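PDB 6NCX: beta-galacturonidase, which probably hydrolyses beta-linked galacturonides or glucuronides as a family 2 glycoside hydrolase, and binds galacturonic acid in a pocket at the mouth of its TIM barrel. Local coordinates for residues D131-G136 and R516-W521; H335-S340 and L376-S381; I463-A468 and Y508-C513. All coordinates share one frame; numbering follows the deposited sequence.

Contact 1. Residues D131-G136 and R516-W521; sequences DYQSYG and RVCDSW. With ADA (alpha-D-galactopyranuronic acid), chain I.
The two loops pass closest at Tyr132 and Val517, with their CA atoms 4.1 Å apart, and one weak backbone hydrogen bond runs between them, from Gln133 N to Arg516 O (3.2 Å). Asp131 carries the side-chain contact. Its CB lies over one face of Trp521, 3.7 Å from the centroid of the six-membered ring and 11° off the normal, a CH-pi contact. The carboxylate plane is turned only 12° from the ring plane. Asp131 CG is anti to the backbone N (chi1 -166°), which carries the carboxylate out along the ring to the galacturonate. Asp131 binds this sugar, but the modelled gap to O4 is too short to be trusted. Asp131 OD2 rests 3.2 Å from Val517 CG1 and makes a salt bridge with Arg525, while OD1 is hydrogen-bonded to Asn530. The carboxylate is therefore gripped by two further residues of the site. Farther along the loop, Cys518 SG packs 3.5 Å from Tyr132 O. Gln133 CG lies over the centre of the Tyr135 ring. Its OE1 is held by Arg53. Tyr135 OH reaches to 4.0 Å from Arg516 CB and bonds to Asp280. Arg516 itself extends to Tyr474 of the second subunit. The contact joins two domains: residues 131-136 lie in the loop between strands 109-117 and 142-146 of the N-terminal beta-sandwich, and residues 516-521 in the barrel-domain loop between strands 515-516 and 529-530.

Contact 2. Residues H335-S340 and L376-S381; sequences HARGLS and LNECAS. With ADA (alpha-D-galactopyranuronic acid), chain I.
Arg337 and Asn377 meet in the galacturonate pocket at the mouth of the TIM barrel, where the loops after its third and fourth strands, 329-333 and 370-374, lie together. Residues 377-378 form the Asn-Glu pair found at the end of the fourth strand in family 2 and its relatives. A type II turn from Leu376 to Cys379 presents them. Across the loops Gly338 N gives a nearly straight hydrogen bond to Asn377 O (2.7 Å). A water also bridges Ala336 O and Asn377 N. The Arg337 and Asn377 side chains run alongside each other in the same direction, with Arg337 CG 3.3 Å from Asn377 ND2. With chi1 near 180° in both (-177° and 174°), CG swings away from the backbone N and points the chains to the pocket. Their guanidinium and amide planes are 56° apart. The single N-H of Arg337 NE is shared between sugar O3 (2.7 Å), which lies at the guanidinium edge, and O4. Arg337 NH2 donates to the same O4 at 3.1 Å, adding a second N-H to the shared one. Asn377 ND2 gives a nearly straight bond to sugar O2 (2.9 Å). Its OD1 is bonded to Arg309 and Asn428, which fixes the amide with its nitrogen facing the sugar. Glu378 turns its carboxylate to the anomeric end, beside C1 and O1. Its OE1 is 4.4 Å from Arg337 NH2 and well out of the guanidinium plane; any attraction there is probably electrostatic only. Behind the pocket Ala336 CB packs on Leu376 CD2 at 3.8 Å. Beside them Leu339 N makes a weak hydrogen bond to Cys379 SG (3.6 Å), and Leu339 CB rests against the same sulfur.

Contact 3. Residues I463-A468 and Y508-C513; sequences ITEIGA and YIWQFC. With ADA (alpha-D-galactopyranuronic acid), chain I.
Trp510 lies alongside Glu465, its CE3 corner 3.5 Å from Glu465 CD. The carboxylate and the indole are tilted 33° to each other. A chi1 of -179° turns the Trp510 indole away from its own backbone N and under the galacturonate, with sugar C4 3.4 Å above one face, offset toward the rim. Gln511 CB covers the opposite face. The peptide bond between Trp510 and Gln511 is cis, as in related family 2 barrels. Trp510 NE1 bonds to Asn530, which fixes the ring rotation. Glu465 OE1 accepts a hydrogen bond from sugar O2 (2.9 Å) and forms a salt bridge with Arg309. Glu465 OE2 is bonded to Tyr430 OH; its modelled distance to sugar O1 is too short to be relied on. The backbones belong to neighbouring parallel strands, 461-466 and 504-509, and the loops that follow; helix 484-499 links the strands in a beta-alpha-beta unit. Tyr508 N donates to Ile463 O (2.9 Å). Trp510 N donates to Ile466 O (2.7 Å). Next to it, Gly467 CA makes a straight CH...O contact to Trp510 O (3.3 Å), and a water bridges Trp510 O and Ala468 N. The chemistry implies a split role in binding: the indole offers the sugar an apolar face, while the carboxylate, held by Arg309 and Tyr430, accepts from its O2 hydroxyl.

Overall arrangement
The three contacts surround one galacturonate, with centres 16 to 19 Å apart. Along the chain, contact 1 closes the widest loop, and contacts 2 and 3 follow each other inside it. Contacts 2 and 3 belong to the TIM barrel, at the ends of its third and fourth and of its seventh and eighth strands. Contact 1 brings a loop of the N-terminal beta-sandwich onto the barrel domain. Contacts 1 and 2 touch where Trp521 packs on Arg337 and Tyr132 OH meets His335. Contacts 2 and 3 meet at Asn377 and Glu465. Contacts 1 and 3 adjoin only through residues 508-513 and 516-521. The sugar pocket is thus built by two domains.

Contact 1. Residues D131-G136 and R516-W521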
loop_
_atom_site.group_PDB
_atom_site.type_symbol
_atom_site.label_atom_id
_atom_site.label_comp_id
_atom_site.label_asym_id
_atom_site.label_seq_id
_atom_site.Cartn_x
_atom_site.Cartn_y
_atom_site.Cartn_z
ATOM N N ASP C 131 1.798 -15.497 20.362
ATOM C CA ASP C 131 2.037 -15.160 18.959
ATOM C C ASP C 131 0.889 -15.645 18.069
ATOM O O ASP C 131 1.086 -16.080 16.928
ATOM C CB ASP C 131 3.376 -15.753 18.525
ATOM C CG ASP C 131 3.866 -15.189 17.222
ATOM O OD1 ASP C 131 4.555 -15.919 16.491
ATOM O OD2 ASP C 131 3.562 -14.018 16.918
ATOM N N TYR C 132 -0.315 -15.572 18.618
ATOM C CA TYR C 132 -1.580 -15.818 17.951
ATOM C C TYR C 132 -2.655 -15.303 18.898
ATOM O O TYR C 132 -2.468 -15.302 20.120
ATOM C CB TYR C 132 -1.780 -17.314 17.599
ATOM C CG TYR C 132 -1.861 -18.248 18.793
ATOM C CD1 TYR C 132 -0.703 -18.734 19.410
ATOM C CD2 TYR C 132 -3.102 -18.630 19.329
ATOM C CE1 TYR C 132 -0.786 -19.586 20.527
ATOM C CE2 TYR C 132 -3.183 -19.468 20.447
ATOM C CZ TYR C 132 -2.024 -19.941 21.034
ATOM O OH TYR C 132 -2.102 -20.773 22.128
ATOM N N GLN C 133 -3.756 -14.830 18.328
ATOM C CA GLN C 133 -4.800 -14.202 19.118
ATOM C C GLN C 133 -5.651 -15.264 19.799
ATOM O O GLN C 133 -5.910 -16.330 19.233
ATOM C CB GLN C 133 -5.663 -13.316 18.218
ATOM C CG GLN C 133 -6.905 -12.729 18.878
ATOM C CD GLN C 133 -6.581 -11.631 19.872
ATOM O OE1 GLN C 133 -5.972 -11.869 20.912
ATOM N NE2 GLN C 133 -6.990 -10.419 19.551
ATOM N N SER C 134 -6.069 -14.984 21.024
ATOM C CA SER C 134 -7.118 -15.772 21.681
ATOM C C SER C 134 -8.413 -14.994 21.497
ATOM O O SER C 134 -8.644 -13.984 22.169
ATOM C CB SER C 134 -6.811 -16.013 23.162
ATOM O OG SER C 134 -5.781 -16.983 23.361
ATOM N N TYR C 135 -9.249 -15.438 20.570
ATOM C CA TYR C 135 -10.465 -14.685 20.296
ATOM C C TYR C 135 -11.493 -14.936 21.388
ATOM O O TYR C 135 -11.268 -15.701 22.332
ATOM C CB TYR C 135 -11.055 -15.045 18.931
ATOM C CG TYR C 135 -10.252 -14.536 17.763
ATOM C CD1 TYR C 135 -9.293 -15.352 17.149
ATOM C CD2 TYR C 135 -10.437 -13.236 17.277
ATOM C CE1 TYR C 135 -8.546 -14.898 16.081
ATOM C CE2 TYR C 135 -9.697 -12.771 16.214
ATOM C CZ TYR C 135 -8.757 -13.608 15.612
ATOM O OH TYR C 135 -8.027 -13.160 14.548
ATOM N N GLY C 136 -12.636 -14.290 21.245
ATOM C CA GLY C 136 -13.754 -14.503 22.148
ATOM C C GLY C 136 -15.037 -14.666 21.367
ATOM O O GLY C 136 -15.229 -14.036 20.333
ATOM N N ARG C 516 -3.123 -12.398 13.007
ATOM C CA ARG C 516 -3.184 -11.457 14.125
ATOM C C ARG C 516 -2.608 -12.091 15.390
ATOM O O ARG C 516 -2.893 -13.249 15.705
ATOM C CB ARG C 516 -4.635 -11.005 14.385
ATOM C CG ARG C 516 -4.799 -10.023 15.584
ATOM C CD ARG C 516 -4.121 -8.684 15.281
ATOM N NE ARG C 516 -4.932 -7.817 14.412
ATOM C CZ ARG C 516 -4.442 -6.828 13.670
ATOM N NH1 ARG C 516 -3.131 -6.583 13.674
ATOM N NH2 ARG C 516 -5.253 -6.082 12.921
ATOM N N VAL C 517 -1.800 -11.323 16.121
ATOM C CA VAL C 517 -1.130 -11.793 17.328
ATOM C C VAL C 517 -1.534 -10.883 18.482
ATOM O O VAL C 517 -2.157 -9.841 18.277
ATOM C CB VAL C 517 0.402 -11.832 17.168
ATOM C CG1 VAL C 517 0.772 -12.742 16.020
ATOM C CG2 VAL C 517 0.947 -10.447 16.923
ATOM N N CYS C 518 -1.181 -11.291 19.706
ATOM C CA CYS C 518 -1.501 -10.467 20.870
ATOM C C CYS C 518 -0.667 -9.190 20.874
ATOM O O CYS C 518 0.421 -9.130 20.295
ATOM C CB CYS C 518 -1.280 -11.236 22.172
ATOM S SG CYS C 518 -2.424 -12.642 22.430
ATOM N N ASP C 519 -1.199 -8.156 21.547
ATOM C CA ASP C 519 -0.558 -6.837 21.560
ATOM C C ASP C 519 0.819 -6.871 22.205
ATOM O O ASP C 519 1.702 -6.101 21.808
ATOM C CB ASP C 519 -1.415 -5.809 22.305
ATOM C CG ASP C 519 -2.764 -5.567 21.650
ATOM O OD1 ASP C 519 -3.779 -5.737 22.341
ATOM O OD2 ASP C 519 -2.821 -5.209 20.459
ATOM N N SER C 520 1.028 -7.722 23.212
ATOM C CA SER C 520 2.330 -7.722 23.879
ATOM C C SER C 520 3.466 -8.145 22.951
ATOM O O SER C 520 4.627 -7.860 23.247
ATOM C CB SER C 520 2.305 -8.621 25.135
ATOM O OG SER C 520 1.826 -9.921 24.844
ATOM N N TRP C 521 3.167 -8.805 21.836
ATOM C CA TRP C 521 4.190 -9.261 20.895
ATOM C C TRP C 521 4.570 -8.223 19.843
ATOM O O TRP C 521 5.331 -8.551 18.926
ATOM C CB TRP C 521 3.717 -10.545 20.205
ATOM C CG TRP C 521 3.893 -11.723 21.069
ATOM C CD1 TRP C 521 3.249 -11.967 22.222
ATOM C CD2 TRP C 521 4.799 -12.813 20.861
ATOM N NE1 TRP C 521 3.677 -13.154 22.754
ATOM C CE2 TRP C 521 4.631 -13.697 21.937
ATOM C CE3 TRP C 521 5.736 -13.132 19.863
ATOM C CZ2 TRP C 521 5.372 -14.893 22.057
ATOM C CZ3 TRP C 521 6.464 -14.326 19.978
ATOM C CH2 TRP C 521 6.279 -15.182 21.063
HETATM C C1 ADA I . 7.798 -20.643 16.618
HETATM C C2 ADA I . 6.305 -20.896 16.933
HETATM C C3 ADA I . 5.331 -20.212 16.047
HETATM C C4 ADA I . 5.753 -18.861 15.585
HETATM C C5 ADA I . 7.208 -18.853 15.100
HETATM C C6 ADA I . 7.710 -17.470 14.676
HETATM O O1 ADA I . 8.284 -21.508 15.618
HETATM O O2 ADA I . 6.077 -22.276 16.963
HETATM O O3 ADA I . 4.077 -20.135 16.686
HETATM O O4 ADA I . 5.638 -17.931 16.636
HETATM O O5 ADA I . 8.082 -19.287 16.180
HETATM O O6B ADA I . 7.087 -16.762 13.840
HETATM O O6A ADA I . 8.778 -17.053 15.190
#

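Contact 2. Residues H335-S340 and L376-S381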
loop_
_atom_site.group_PDB
_atom_site.type_symbol
_atom_site.label_atom_id
_atom_site.label_comp_id
_atom_site.label_asym_id
_atom_site.label_seq_id
_atom_site.Cartn_x
_atom_site.Cartn_y
_atom_site.Cartn_z
ATOM N N HIS C 335 -3.504 -27.963 22.074
ATOM C CA HIS C 335 -3.373 -26.509 22.133
ATOM C C HIS C 335 -2.253 -26.137 23.084
ATOM O O HIS C 335 -2.413 -26.230 24.305
ATOM C CB HIS C 335 -4.668 -25.841 22.581
ATOM C CG HIS C 335 -4.535 -24.359 22.720
ATOM N ND1 HIS C 335 -5.287 -23.616 23.605
ATOM C CD2 HIS C 335 -3.720 -23.481 22.087
ATOM C CE1 HIS C 335 -4.938 -22.344 23.512
ATOM N NE2 HIS C 335 -3.992 -22.235 22.595
ATOM N N ALA C 336 -1.130 -25.691 22.525
ATOM C CA ALA C 336 0.018 -25.212 23.291
ATOM C C ALA C 336 1.081 -24.695 22.323
ATOM O O ALA C 336 1.352 -25.329 21.295
ATOM C CB ALA C 336 0.603 -26.317 24.186
ATOM N N ARG C 337 1.680 -23.553 22.669
ATOM C CA ARG C 337 2.742 -22.933 21.869
ATOM C C ARG C 337 3.718 -22.227 22.795
ATOM O O ARG C 337 3.338 -21.252 23.453
ATOM C CB ARG C 337 2.189 -21.917 20.861
ATOM C CG ARG C 337 3.284 -21.316 19.984
ATOM C CD ARG C 337 3.015 -19.875 19.625
ATOM N NE ARG C 337 4.257 -19.228 19.221
ATOM C CZ ARG C 337 5.197 -18.814 20.077
ATOM N NH1 ARG C 337 5.026 -18.971 21.382
ATOM N NH2 ARG C 337 6.311 -18.250 19.632
ATOM N N GLY C 338 4.964 -22.696 22.829
ATOM C CA GLY C 338 6.023 -21.932 23.463
ATOM C C GLY C 338 5.847 -21.707 24.952
ATOM O O GLY C 338 6.374 -20.725 25.487
ATOM N N LEU C 339 5.144 -22.593 25.649
ATOM C CA LEU C 339 4.967 -22.410 27.085
ATOM C C LEU C 339 6.280 -22.711 27.818
ATOM O O LEU C 339 6.940 -23.722 27.549
ATOM C CB LEU C 339 3.816 -23.294 27.581
ATOM C CG LEU C 339 2.465 -22.890 26.958
ATOM C CD1 LEU C 339 1.333 -23.840 27.291
ATOM C CD2 LEU C 339 2.064 -21.451 27.332
ATOM N N SER C 340 6.688 -21.813 28.711
ATOM C CA SER C 340 7.918 -22.048 29.462
ATOM C C SER C 340 7.711 -23.167 30.493
ATOM O O SER C 340 6.590 -23.642 30.714
ATOM C CB SER C 340 8.376 -20.765 30.162
ATOM O OG SER C 340 7.433 -20.354 31.144
ATOM N N LEU C 376 2.400 -30.079 22.471
ATOM C CA LEU C 376 3.298 -29.158 23.168
ATOM C C LEU C 376 4.311 -28.497 22.225
ATOM O O LEU C 376 5.524 -28.574 22.423
ATOM C CB LEU C 376 4.011 -29.883 24.314
ATOM C CG LEU C 376 3.066 -30.402 25.406
ATOM C CD1 LEU C 376 3.809 -31.160 26.513
ATOM C CD2 LEU C 376 2.233 -29.258 25.985
ATOM N N ASN C 377 3.785 -27.835 21.187
ATOM C CA ASN C 377 4.633 -27.070 20.274
ATOM C C ASN C 377 5.605 -26.142 21.003
ATOM O O ASN C 377 5.197 -25.154 21.633
ATOM C CB ASN C 377 3.786 -26.240 19.297
ATOM C CG ASN C 377 4.645 -25.319 18.438
ATOM O OD1 ASN C 377 5.217 -25.731 17.414
ATOM N ND2 ASN C 377 4.766 -24.075 18.868
ATOM N N GLU C 378 6.900 -26.462 20.916
ATOM C CA GLU C 378 7.979 -25.624 21.445
ATOM C C GLU C 378 7.878 -25.393 22.955
ATOM O O GLU C 378 8.289 -24.339 23.450
ATOM C CB GLU C 378 8.037 -24.276 20.725
ATOM C CG GLU C 378 8.512 -24.326 19.279
ATOM C CD GLU C 378 9.053 -22.974 18.802
ATOM O OE1 GLU C 378 8.752 -21.937 19.438
ATOM O OE2 GLU C 378 9.799 -22.952 17.803
ATOM N N CYS C 379 7.376 -26.364 23.721
ATOM C CA CYS C 379 7.401 -26.211 25.169
ATOM C C CYS C 379 8.749 -26.685 25.738
ATOM O O CYS C 379 9.684 -26.994 24.997
ATOM C CB CYS C 379 6.193 -26.905 25.786
ATOM S SG CYS C 379 4.663 -26.121 25.223
ATOM N N ALA C 380 8.872 -26.721 27.072
ATOM C CA ALA C 380 10.171 -26.843 27.744
ATOM C C ALA C 380 10.648 -28.299 27.822
ATOM O O ALA C 380 10.859 -28.869 28.895
ATOM C CB ALA C 380 10.101 -26.217 29.132
ATOM N N SER C 381 10.854 -28.890 26.647
ATOM C CA SER C 381 11.318 -30.262 26.530
ATOM C C SER C 381 12.813 -30.421 26.836
ATOM O O SER C 381 13.355 -31.517 26.654
ATOM C CB SER C 381 11.004 -30.787 25.129
ATOM O OG SER C 381 11.569 -29.934 24.142
HETATM C C1 ADA I . 7.798 -20.643 16.618
HETATM C C2 ADA I . 6.305 -20.896 16.933
HETATM C C3 ADA I . 5.331 -20.212 16.047
HETATM C C4 ADA I . 5.753 -18.861 15.585
HETATM C C5 ADA I . 7.208 -18.853 15.100
HETATM C C6 ADA I . 7.710 -17.470 14.676
HETATM O O1 ADA I . 8.284 -21.508 15.618
HETATM O O2 ADA I . 6.077 -22.276 16.963
HETATM O O3 ADA I . 4.077 -20.135 16.686
HETATM O O4 ADA I . 5.638 -17.931 16.636
HETATM O O5 ADA I . 8.082 -19.287 16.180
HETATM O O6B ADA I . 7.087 -16.762 13.840
HETATM O O6A ADA I . 8.778 -17.053 15.190
HETATM O O HOH W 1 1.070 -28.112 20.500
#

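Contact 3. Residues I463-A468 and Y508-C513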
loop_
_atom_site.group_PDB
_atom_site.type_symbol
_atom_site.label_atom_id
_atom_site.label_comp_id
_atom_site.label_asym_id
_atom_site.label_seq_id
_atom_site.Cartn_x
_atom_site.Cartn_y
_atom_site.Cartn_z
ATOM N N ILE C 463 10.902 -31.268 9.337
ATOM C CA ILE C 463 11.018 -29.861 9.683
ATOM C C ILE C 463 9.581 -29.352 9.770
ATOM O O ILE C 463 8.908 -29.150 8.763
ATOM C CB ILE C 463 11.879 -29.086 8.686
ATOM C CG1 ILE C 463 13.348 -29.492 8.840
ATOM C CG2 ILE C 463 11.747 -27.591 8.916
ATOM C CD1 ILE C 463 13.972 -28.991 10.116
ATOM N N THR C 464 9.085 -29.215 10.992
ATOM C CA THR C 464 7.706 -28.802 11.196
ATOM C C THR C 464 7.515 -27.294 11.095
ATOM O O THR C 464 6.372 -26.841 11.065
ATOM C CB THR C 464 7.198 -29.323 12.547
ATOM O OG1 THR C 464 8.238 -29.245 13.534
ATOM C CG2 THR C 464 6.780 -30.756 12.393
ATOM N N GLU C 465 8.588 -26.518 10.991
ATOM C CA GLU C 465 8.469 -25.084 10.768
ATOM C C GLU C 465 9.739 -24.565 10.109
ATOM O O GLU C 465 10.839 -24.803 10.609
ATOM C CB GLU C 465 8.220 -24.339 12.081
ATOM C CG GLU C 465 6.799 -24.409 12.572
ATOM C CD GLU C 465 6.565 -23.587 13.807
ATOM O OE1 GLU C 465 5.653 -23.944 14.596
ATOM O OE2 GLU C 465 7.298 -22.586 13.989
ATOM N N ILE C 466 9.575 -23.855 8.995
ATOM C CA ILE C 466 10.624 -23.025 8.418
ATOM C C ILE C 466 9.918 -21.984 7.562
ATOM O O ILE C 466 8.811 -22.210 7.073
ATOM C CB ILE C 466 11.638 -23.881 7.611
ATOM C CG1 ILE C 466 12.923 -23.118 7.283
ATOM C CG2 ILE C 466 11.028 -24.389 6.344
ATOM C CD1 ILE C 466 14.135 -24.066 7.067
ATOM N N GLY C 467 10.549 -20.836 7.394
ATOM C CA GLY C 467 9.960 -19.771 6.609
ATOM C C GLY C 467 10.652 -18.455 6.915
ATOM O O GLY C 467 11.714 -18.415 7.550
ATOM N N ALA C 468 10.021 -17.380 6.450
ATOM C CA ALA C 468 10.554 -16.038 6.617
ATOM C C ALA C 468 9.420 -15.018 6.590
ATOM O O ALA C 468 8.391 -15.223 5.937
ATOM C CB ALA C 468 11.584 -15.706 5.527
ATOM N N TYR C 508 6.762 -28.569 6.831
ATOM C CA TYR C 508 5.641 -27.645 6.904
ATOM C C TYR C 508 6.233 -26.241 6.881
ATOM O O TYR C 508 7.047 -25.899 7.745
ATOM C CB TYR C 508 4.793 -27.861 8.173
ATOM C CG TYR C 508 3.998 -29.135 8.140
ATOM C CD1 TYR C 508 4.509 -30.303 8.694
ATOM C CD2 TYR C 508 2.762 -29.190 7.512
ATOM C CE1 TYR C 508 3.812 -31.477 8.635
ATOM C CE2 TYR C 508 2.042 -30.376 7.450
ATOM C CZ TYR C 508 2.586 -31.508 8.009
ATOM O OH TYR C 508 1.912 -32.689 7.965
ATOM N N ILE C 509 5.857 -25.447 5.876
ATOM C CA ILE C 509 6.272 -24.047 5.842
ATOM C C ILE C 509 5.512 -23.280 6.919
ATOM O O ILE C 509 4.292 -23.450 7.092
ATOM C CB ILE C 509 6.057 -23.449 4.434
ATOM C CG1 ILE C 509 7.078 -24.028 3.449
ATOM C CG2 ILE C 509 6.217 -21.928 4.425
ATOM C CD1 ILE C 509 6.884 -23.570 2.009
ATOM N N TRP C 510 6.235 -22.478 7.695
ATOM C CA TRP C 510 5.601 -21.458 8.519
ATOM C C TRP C 510 5.657 -20.142 7.745
ATOM O O TRP C 510 6.745 -19.603 7.498
ATOM C CB TRP C 510 6.264 -21.320 9.885
ATOM C CG TRP C 510 5.565 -20.279 10.738
ATOM C CD1 TRP C 510 5.703 -18.915 10.650
ATOM C CD2 TRP C 510 4.604 -20.515 11.787
ATOM N NE1 TRP C 510 4.888 -18.297 11.564
ATOM C CE2 TRP C 510 4.209 -19.249 12.286
ATOM C CE3 TRP C 510 4.041 -21.668 12.353
ATOM C CZ2 TRP C 510 3.267 -19.107 13.329
ATOM C CZ3 TRP C 510 3.113 -21.520 13.396
ATOM C CH2 TRP C 510 2.731 -20.252 13.856
ATOM N N GLN C 511 4.496 -19.642 7.326
ATOM C CA GLN C 511 3.204 -20.327 7.430
ATOM C C GLN C 511 2.342 -19.923 6.229
ATOM O O GLN C 511 2.766 -19.126 5.381
ATOM C CB GLN C 511 2.470 -19.978 8.732
ATOM C CG GLN C 511 2.087 -18.508 8.828
ATOM C CD GLN C 511 1.287 -18.175 10.065
ATOM O OE1 GLN C 511 0.368 -18.900 10.439
ATOM N NE2 GLN C 511 1.637 -17.060 10.711
ATOM N N PHE C 512 1.120 -20.452 6.176
ATOM C CA PHE C 512 0.264 -20.218 5.017
ATOM C C PHE C 512 -0.072 -18.735 4.863
ATOM O O PHE C 512 0.184 -18.134 3.814
ATOM C CB PHE C 512 -1.010 -21.067 5.127
ATOM C CG PHE C 512 -2.063 -20.683 4.130
ATOM C CD1 PHE C 512 -3.245 -20.075 4.544
ATOM C CD2 PHE C 512 -1.850 -20.887 2.774
ATOM C CE1 PHE C 512 -4.215 -19.697 3.615
ATOM C CE2 PHE C 512 -2.801 -20.507 1.846
ATOM C CZ PHE C 512 -3.995 -19.908 2.271
ATOM N N CYS C 513 -0.635 -18.121 5.903
ATOM C CA CYS C 513 -1.100 -16.748 5.823
ATOM C C CYS C 513 -0.634 -15.969 7.045
ATOM O O CYS C 513 -0.270 -16.546 8.072
ATOM C CB CYS C 513 -2.630 -16.680 5.716
ATOM S SG CYS C 513 -3.524 -17.307 7.184
HETATM C C1 ADA I . 7.798 -20.643 16.618
HETATM C C2 ADA I . 6.305 -20.896 16.933
HETATM C C3 ADA I . 5.331 -20.212 16.047
HETATM C C4 ADA I . 5.753 -18.861 15.585
HETATM C C5 ADA I . 7.208 -18.853 15.100
HETATM C C6 ADA I . 7.710 -17.470 14.676
HETATM O O1 ADA I . 8.284 -21.508 15.618
HETATM O O2 ADA I . 6.077 -22.276 16.963
HETATM O O3 ADA I . 4.077 -20.135 16.686
HETATM O O4 ADA I . 5.638 -17.931 16.636
HETATM O O5 ADA I . 8.082 -19.287 16.180
HETATM O O6B ADA I . 7.087 -16.762 13.840
HETATM O O6A ADA I . 8.778 -17.053 15.190
HETATM O O HOH W 2 7.422 -18.041 5.410
#